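Local coordinates for protein glucosamine kinase (Streptacidiphilus jiangxiensis, PDB 6HWK) that catalyses the ATP- and magnesium-dependent phosphorylation of D-glucosamine to D-glucosamine 6-phosphate, acting to a lesser extent on glucose, at residues D[3-8]-D[68-73]; D[197-202]-D[347-352]. One frame throughout, in Å; residues are numbered along the deposited sequence.

Contact 1 (D[3-8]-D[68-73]); sequences PNWSEL and GGVRRS
Leu8, in the N-terminal helix 5-11, sits beside Val70, the first residue of strand 70-72, with Leu8 CA and Val70 CA 6.2 Å apart. Helix 5-11 starts after Asn4, the N-cap residue, whose OD1 accepts a weak capping hydrogen bond from Glu7 N (3.3 Å). The strand is entered through Gly68 and Gly69; Gly68 has a positive phi of 82°, where a CB would press against the preceding carbonyl oxygen, and glycine fits.

Leu8 spreads along this glycine entry. Its CB lies 3.7 Å from Val70 CG1, while CD1 reaches back to Gly69 C at 4.0 Å and CD2 meets Gly68 O. Val70 engages the helix with both methyls. CG1 occupies the position between backbone N and carbonyl carbon (chi1 74°) and faces Leu8, which leaves CG2 for the indole of Trp5. That second approach is oblique, with Val70 CG2 3.9 Å from Trp5 CZ3. The indole itself is shared with the sheet, touching Leu35, Leu38 and Leu62 and forming a cation-pi pair with Arg64, which also donates through NH1 to Pro3 O.

Side-chain contacts across the two segments are apolar, apart from a Leu8 methyl that rests on the Gly68 carbonyl oxygen without bonding to it. They fit the helix start to strand 70-72 of the antiparallel sheet, which pairs with strand 57-64; Arg64 makes a polar link to that sheet.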
ATOM      1  N   PRO D   3      57.139  30.331  27.031  1.00 61.67           N
ATOM      2  CA  PRO D   3      56.174  29.259  26.776  1.00 60.20           C
ATOM      3  C   PRO D   3      54.906  29.766  26.093  1.00 61.42           C
ATOM      4  O   PRO D   3      53.849  29.807  26.724  1.00 66.73           O
ATOM      5  CB  PRO D   3      55.858  28.726  28.184  1.00 60.88           C
ATOM      6  CG  PRO D   3      56.578  29.655  29.163  1.00 62.67           C
ATOM      7  CD  PRO D   3      57.005  30.861  28.395  1.00 61.60           C
ATOM      8  N   ASN D   4      55.014  30.144  24.821  1.00 56.06           N
ATOM      9  CA  ASN D   4      53.880  30.684  24.088  1.00 54.25           C
ATOM     10  C   ASN D   4      52.985  29.551  23.582  1.00 50.29           C
ATOM     11  O   ASN D   4      53.242  28.366  23.812  1.00 49.80           O
ATOM     12  CB  ASN D   4      54.361  31.564  22.935  1.00 58.91           C
ATOM     13  CG  ASN D   4      55.035  30.767  21.832  1.00 62.98           C
ATOM     14  OD1 ASN D   4      55.704  29.767  22.091  1.00 66.83           O
ATOM     15  ND2 ASN D   4      54.858  31.209  20.593  1.00 61.89           N
ATOM     16  N   TRP D   5      51.917  29.927  22.873  1.00 46.07           N
ATOM     17  CA  TRP D   5      50.944  28.940  22.414  1.00 40.12           C
ATOM     18  C   TRP D   5      51.552  27.986  21.389  1.00 36.35           C
ATOM     19  O   TRP D   5      51.244  26.790  21.392  1.00 34.60           O
ATOM     20  CB  TRP D   5      49.719  29.640  21.823  1.00 40.79           C
ATOM     21  CG  TRP D   5      48.946  30.477  22.801  1.00 41.50           C
ATOM     22  CD1 TRP D   5      49.073  31.819  23.012  1.00 44.33           C
ATOM     23  CD2 TRP D   5      47.915  30.027  23.692  1.00 42.01           C
ATOM     24  NE1 TRP D   5      48.191  32.232  23.981  1.00 46.52           N
ATOM     25  CE2 TRP D   5      47.469  31.152  24.415  1.00 43.30           C
ATOM     26  CE3 TRP D   5      47.330  28.785  23.951  1.00 40.14           C
ATOM     27  CZ2 TRP D   5      46.466  31.071  25.379  1.00 39.84           C
ATOM     28  CZ3 TRP D   5      46.334  28.705  24.909  1.00 39.05           C
ATOM     29  CH2 TRP D   5      45.912  29.842  25.610  1.00 37.66           C
ATOM     30  N   SER D   6      52.412  28.496  20.503  1.00 38.95           N
ATOM     31  CA  SER D   6      52.947  27.661  19.430  1.00 35.42           C
ATOM     32  C   SER D   6      53.822  26.540  19.975  1.00 39.11           C
ATOM     33  O   SER D   6      53.744  25.400  19.501  1.00 37.36           O
ATOM     34  CB  SER D   6      53.733  28.520  18.440  1.00 32.47           C
ATOM     35  OG  SER D   6      52.907  29.516  17.865  1.00 36.38           O
ATOM     36  N   GLU D   7      54.662  26.839  20.968  1.00 45.39           N
ATOM     37  CA  GLU D   7      55.547  25.815  21.515  1.00 45.80           C
ATOM     38  C   GLU D   7      54.771  24.796  22.340  1.00 46.16           C
ATOM     39  O   GLU D   7      55.097  23.603  22.330  1.00 48.76           O
ATOM     40  CB  GLU D   7      56.646  26.466  22.355  1.00 50.16           C
ATOM     41  CG  GLU D   7      57.691  25.491  22.871  1.00 57.34           C
ATOM     42  CD  GLU D   7      58.751  26.166  23.718  1.00 63.09           C
ATOM     43  OE1 GLU D   7      58.681  27.403  23.885  1.00 65.30           O
ATOM     44  OE2 GLU D   7      59.653  25.462  24.218  1.00 65.04           O
ATOM     45  N   LEU D   8      53.743  25.246  23.064  1.00 42.85           N
ATOM     46  CA  LEU D   8      52.939  24.321  23.856  1.00 40.80           C
ATOM     47  C   LEU D   8      52.188  23.340  22.966  1.00 42.34           C
ATOM     48  O   LEU D   8      52.052  22.158  23.309  1.00 42.97           O
ATOM     49  CB  LEU D   8      51.963  25.099  24.739  1.00 40.07           C
ATOM     50  CG  LEU D   8      52.581  25.948  25.849  1.00 41.63           C
ATOM     51  CD1 LEU D   8      51.497  26.684  26.620  1.00 45.53           C
ATOM     52  CD2 LEU D   8      53.419  25.088  26.782  1.00 37.90           C
ATOM     53  N   GLY D  68      52.096  26.380  33.290  1.00 75.13           N
ATOM     54  CA  GLY D  68      52.907  26.535  32.101  1.00 72.53           C
ATOM     55  C   GLY D  68      52.610  25.556  30.990  1.00 71.35           C
ATOM     56  O   GLY D  68      53.438  25.392  30.088  1.00 76.10           O
ATOM     57  N   GLY D  69      51.454  24.893  31.026  1.00 66.46           N
ATOM     58  CA  GLY D  69      51.055  23.960  29.998  1.00 59.26           C
ATOM     59  C   GLY D  69      49.756  24.379  29.331  1.00 54.19           C
ATOM     60  O   GLY D  69      49.168  25.418  29.646  1.00 51.94           O
ATOM     61  N   VAL D  70      49.317  23.540  28.396  1.00 49.30           N
ATOM     62  CA  VAL D  70      48.096  23.786  27.641  1.00 46.63           C
ATOM     63  C   VAL D  70      47.280  22.501  27.593  1.00 44.39           C
ATOM     64  O   VAL D  70      47.821  21.393  27.667  1.00 45.45           O
ATOM     65  CB  VAL D  70      48.397  24.306  26.212  1.00 45.07           C
ATOM     66  CG1 VAL D  70      48.908  23.182  25.316  1.00 41.46           C
ATOM     67  CG2 VAL D  70      47.168  24.977  25.606  1.00 43.81           C
ATOM     68  N   ARG D  71      45.962  22.658  27.495  1.00 44.33           N
ATOM     69  CA  ARG D  71      45.057  21.531  27.330  1.00 47.38           C
ATOM     70  C   ARG D  71      43.822  22.008  26.583  1.00 48.53           C
ATOM     71  O   ARG D  71      43.538  23.207  26.519  1.00 53.59           O
ATOM     72  CB  ARG D  71      44.658  20.913  28.675  1.00 47.46           C
ATOM     73  CG  ARG D  71      43.566  21.679  29.397  1.00 50.47           C
ATOM     74  CD  ARG D  71      43.087  20.936  30.631  1.00 55.11           C
ATOM     75  NE  ARG D  71      41.897  21.560  31.202  1.00 60.86           N
ATOM     76  CZ  ARG D  71      41.925  22.573  32.060  1.00 67.63           C
ATOM     77  NH1 ARG D  71      40.791  23.078  32.528  1.00 69.44           N
ATOM     78  NH2 ARG D  71      43.085  23.083  32.451  1.00 70.60           N
ATOM     79  N   ARG D  72      43.089  21.056  26.013  1.00 44.25           N
ATOM     80  CA  ARG D  72      41.871  21.400  25.296  1.00 42.52           C
ATOM     81  C   ARG D  72      40.771  21.773  26.281  1.00 43.35           C
ATOM     82  O   ARG D  72      40.656  21.187  27.362  1.00 48.35           O
ATOM     83  CB  ARG D  72      41.417  20.242  24.411  1.00 45.07           C
ATOM     84  CG  ARG D  72      40.256  20.600  23.495  1.00 42.12           C
ATOM     85  CD  ARG D  72      39.779  19.408  22.688  1.00 42.02           C
ATOM     86  NE  ARG D  72      38.560  19.718  21.946  1.00 42.06           N
ATOM     87  CZ  ARG D  72      37.341  19.685  22.474  1.00 47.64           C
ATOM     88  NH1 ARG D  72      37.176  19.357  23.749  1.00 49.64           N
ATOM     89  NH2 ARG D  72      36.286  19.981  21.728  1.00 51.72           N
ATOM     90  N   SER D  73      39.963  22.758  25.904  1.00 43.43           N
ATOM     91  CA  SER D  73      38.926  23.254  26.795  1.00 42.68           C
ATOM     92  C   SER D  73      37.798  22.241  26.934  1.00 42.83           C
ATOM     93  O   SER D  73      37.422  21.563  25.974  1.00 41.39           O
ATOM     94  CB  SER D  73      38.373  24.581  26.281  1.00 41.93           C
ATOM     95  OG  SER D  73      39.397  25.553  26.198  1.00 49.75           O
TER

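Contact 2 (D[197-202]-D[347-352]); sequences WAVDDV and DHVGRV
Val349 presents both of its methyls to Ala198, Val199 and Val202 in a buried helix-helix crossing within the helical lobe of a two-lobed kinase fold, as in maltokinases and aminoglycoside phosphotransferases. Helices 194-206 and 335-356 pass here at a signed angle of -59°, their local axes 9.3 Å apart.

CG1 of Val349 is the central atom of the interface. Standing anti to the backbone N (chi1 167°), Val349 CG1 is carried over the helix turn opposite, 3.7 Å from Ala198 O and 3.9 Å from Val202 CG2. The other methyl, Val349 CG2, turns to Ala198 CB, also at 3.9 Å. Val199 closes another side more loosely, with its CG2 4.2 Å from Val349 CG1 and near Val352 CG1 as well. The carbonyl oxygen that meets the methyl is not left without a partner, since Ala198 O accepts the helical bond from Val202 N.

Further out, Val202 reaches from the interface to helix 362-386, continuing the apolar layer onto Val365 and Trp368. Trp197, Asp201, His348 and Arg351 take no part in the packing between the two segments and tie their helices to other neighbours. Trp197 donates through NE1 to Ile306 O and packs on helix 212-233, and Asp201 makes a salt bridge with Arg308. From the other helix, His348 touches Glu409, a D-glucosamine-binding residue, while Arg351 bridges to Asp430. Arg351 is also tied within its own helix: its NE donates to Asp347 OD1 at 2.7 Å, reaching the oxygen on its syn side, 19° out of the carboxylate plane.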
ATOM      1  N   TRP D 197       8.528  15.302  16.672  1.00 35.09           N
ATOM      2  CA  TRP D 197       7.191  15.879  16.588  1.00 31.65           C
ATOM      3  C   TRP D 197       6.416  15.383  15.373  1.00 29.62           C
ATOM      4  O   TRP D 197       5.188  15.267  15.442  1.00 34.12           O
ATOM      5  CB  TRP D 197       7.254  17.414  16.598  1.00 31.00           C
ATOM      6  CG  TRP D 197       8.061  18.057  15.504  1.00 30.39           C
ATOM      7  CD1 TRP D 197       9.336  18.531  15.601  1.00 30.74           C
ATOM      8  CD2 TRP D 197       7.634  18.332  14.161  1.00 29.85           C
ATOM      9  NE1 TRP D 197       9.736  19.072  14.402  1.00 25.34           N
ATOM     10  CE2 TRP D 197       8.711  18.961  13.501  1.00 23.60           C
ATOM     11  CE3 TRP D 197       6.452  18.102  13.451  1.00 26.93           C
ATOM     12  CZ2 TRP D 197       8.642  19.357  12.167  1.00 23.35           C
ATOM     13  CZ3 TRP D 197       6.384  18.498  12.125  1.00 30.08           C
ATOM     14  CH2 TRP D 197       7.473  19.119  11.499  1.00 25.93           C
ATOM     15  N   ALA D 198       7.091  15.080  14.262  1.00 27.78           N
ATOM     16  CA  ALA D 198       6.375  14.501  13.127  1.00 29.50           C
ATOM     17  C   ALA D 198       5.888  13.094  13.450  1.00 28.85           C
ATOM     18  O   ALA D 198       4.761  12.725  13.100  1.00 26.30           O
ATOM     19  CB  ALA D 198       7.256  14.490  11.879  1.00 22.76           C
ATOM     20  N   VAL D 199       6.721  12.298  14.124  1.00 28.83           N
ATOM     21  CA  VAL D 199       6.303  10.966  14.545  1.00 30.53           C
ATOM     22  C   VAL D 199       5.168  11.062  15.557  1.00 33.05           C
ATOM     23  O   VAL D 199       4.226  10.259  15.536  1.00 31.26           O
ATOM     24  CB  VAL D 199       7.505  10.186  15.110  1.00 28.09           C
ATOM     25  CG1 VAL D 199       7.067   8.826  15.634  1.00 29.09           C
ATOM     26  CG2 VAL D 199       8.580  10.031  14.046  1.00 27.88           C
ATOM     27  N   ASP D 200       5.235  12.053  16.450  1.00 31.40           N
ATOM     28  CA  ASP D 200       4.184  12.225  17.447  1.00 30.86           C
ATOM     29  C   ASP D 200       2.877  12.673  16.802  1.00 30.43           C
ATOM     30  O   ASP D 200       1.797  12.226  17.206  1.00 33.09           O
ATOM     31  CB  ASP D 200       4.629  13.229  18.509  1.00 34.01           C
ATOM     32  CG  ASP D 200       3.577  13.457  19.574  1.00 43.75           C
ATOM     33  OD1 ASP D 200       3.368  12.551  20.407  1.00 49.69           O
ATOM     34  OD2 ASP D 200       2.958  14.542  19.581  1.00 49.46           O
ATOM     35  N   ASP D 201       2.955  13.552  15.800  1.00 28.73           N
ATOM     36  CA  ASP D 201       1.748  14.007  15.115  1.00 29.42           C
ATOM     37  C   ASP D 201       1.049  12.852  14.409  1.00 29.70           C
ATOM     38  O   ASP D 201      -0.165  12.664  14.553  1.00 29.68           O
ATOM     39  CB  ASP D 201       2.094  15.114  14.117  1.00 32.29           C
ATOM     40  CG  ASP D 201       2.431  16.431  14.791  1.00 41.08           C
ATOM     41  OD1 ASP D 201       2.351  16.509  16.036  1.00 44.01           O
ATOM     42  OD2 ASP D 201       2.776  17.391  14.069  1.00 42.74           O
ATOM     43  N   VAL D 202       1.805  12.064  13.642  1.00 28.22           N
ATOM     44  CA  VAL D 202       1.216  10.962  12.890  1.00 29.45           C
ATOM     45  C   VAL D 202       0.650   9.907  13.834  1.00 34.52           C
ATOM     46  O   VAL D 202      -0.388   9.295  13.552  1.00 36.30           O
ATOM     47  CB  VAL D 202       2.257  10.370  11.922  1.00 31.16           C
ATOM     48  CG1 VAL D 202       1.711   9.125  11.237  1.00 32.46           C
ATOM     49  CG2 VAL D 202       2.669  11.415  10.892  1.00 24.76           C
ATOM     50  N   ASP D 347       7.728  10.594   3.963  1.00 30.62           N
ATOM     51  CA  ASP D 347       7.405   9.189   3.744  1.00 33.03           C
ATOM     52  C   ASP D 347       8.021   8.316   4.831  1.00 33.49           C
ATOM     53  O   ASP D 347       7.382   7.381   5.325  1.00 34.56           O
ATOM     54  CB  ASP D 347       7.889   8.762   2.356  1.00 37.06           C
ATOM     55  CG  ASP D 347       7.389   7.383   1.945  1.00 40.37           C
ATOM     56  OD1 ASP D 347       7.613   6.405   2.689  1.00 39.32           O
ATOM     57  OD2 ASP D 347       6.774   7.278   0.863  1.00 40.10           O
ATOM     58  N   HIS D 348       9.258   8.623   5.230  1.00 29.87           N
ATOM     59  CA  HIS D 348       9.944   7.805   6.225  1.00 29.00           C
ATOM     60  C   HIS D 348       9.325   7.960   7.609  1.00 34.68           C
ATOM     61  O   HIS D 348       9.420   7.041   8.431  1.00 40.15           O
ATOM     62  CB  HIS D 348      11.431   8.161   6.259  1.00 26.59           C
ATOM     63  CG  HIS D 348      12.132   7.960   4.950  1.00 26.45           C
ATOM     64  ND1 HIS D 348      11.531   7.355   3.867  1.00 27.74           N
ATOM     65  CD2 HIS D 348      13.384   8.287   4.551  1.00 27.72           C
ATOM     66  CE1 HIS D 348      12.383   7.317   2.857  1.00 27.88           C
ATOM     67  NE2 HIS D 348      13.514   7.876   3.246  1.00 27.36           N
ATOM     68  N   VAL D 349       8.701   9.106   7.888  1.00 30.67           N
ATOM     69  CA  VAL D 349       7.987   9.268   9.152  1.00 25.91           C
ATOM     70  C   VAL D 349       6.822   8.291   9.229  1.00 28.82           C
ATOM     71  O   VAL D 349       6.589   7.657  10.266  1.00 27.08           O
ATOM     72  CB  VAL D 349       7.519  10.727   9.323  1.00 27.12           C
ATOM     73  CG1 VAL D 349       6.504  10.837  10.454  1.00 22.67           C
ATOM     74  CG2 VAL D 349       8.710  11.640   9.588  1.00 23.44           C
ATOM     75  N   GLY D 350       6.082   8.140   8.128  1.00 28.21           N
ATOM     76  CA  GLY D 350       4.969   7.206   8.119  1.00 31.73           C
ATOM     77  C   GLY D 350       5.409   5.766   8.296  1.00 38.83           C
ATOM     78  O   GLY D 350       4.754   4.988   8.995  1.00 37.12           O
ATOM     79  N   ARG D 351       6.527   5.390   7.665  1.00 36.65           N
ATOM     80  CA  ARG D 351       7.044   4.033   7.825  1.00 35.60           C
ATOM     81  C   ARG D 351       7.457   3.771   9.266  1.00 38.58           C
ATOM     82  O   ARG D 351       7.222   2.682   9.801  1.00 40.56           O
ATOM     83  CB  ARG D 351       8.230   3.804   6.887  1.00 38.34           C
ATOM     84  CG  ARG D 351       8.007   4.256   5.455  1.00 33.63           C
ATOM     85  CD  ARG D 351       6.844   3.528   4.811  1.00 29.12           C
ATOM     86  NE  ARG D 351       6.590   4.018   3.461  1.00 32.96           N
ATOM     87  CZ  ARG D 351       5.629   3.556   2.668  1.00 25.40           C
ATOM     88  NH1 ARG D 351       4.828   2.588   3.089  1.00 29.84           N
ATOM     89  NH2 ARG D 351       5.470   4.064   1.453  1.00 25.75           N
ATOM     90  N   VAL D 352       8.074   4.763   9.910  1.00 37.81           N
ATOM     91  CA  VAL D 352       8.536   4.597  11.284  1.00 30.06           C
ATOM     92  C   VAL D 352       7.355   4.471  12.239  1.00 30.33           C
ATOM     93  O   VAL D 352       7.372   3.652  13.165  1.00 29.09           O
ATOM     94  CB  VAL D 352       9.466   5.765  11.665  1.00 28.08           C
ATOM     95  CG1 VAL D 352       9.601   5.885  13.172  1.00 25.01           C
ATOM     96  CG2 VAL D 352      10.831   5.578  11.019  1.00 25.77           C
TER

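The two contacts lie on opposite sides of the chain's centre. Contact 1 is at the surface, its centre about 33 Å from the centre of the chain, and contact 2 is buried, its centre about 19 Å from the centre of the chain; the centres of the two contacts are about 49 Å apart and their nearest atoms about 28 Å. Contact 1 closes early in the chain, within the sheet-rich N-terminal part and away from the annotated sites. Contact 2 joins later helices nearer two of those sites: side chain to side chain, Val199 is about 8 Å from Asp193, inferred to bind ATP, and Val352 about 9 Å from Glu409, which binds glucosamine. The bound magnesium ion is about 13 Å from the Val349 side chain.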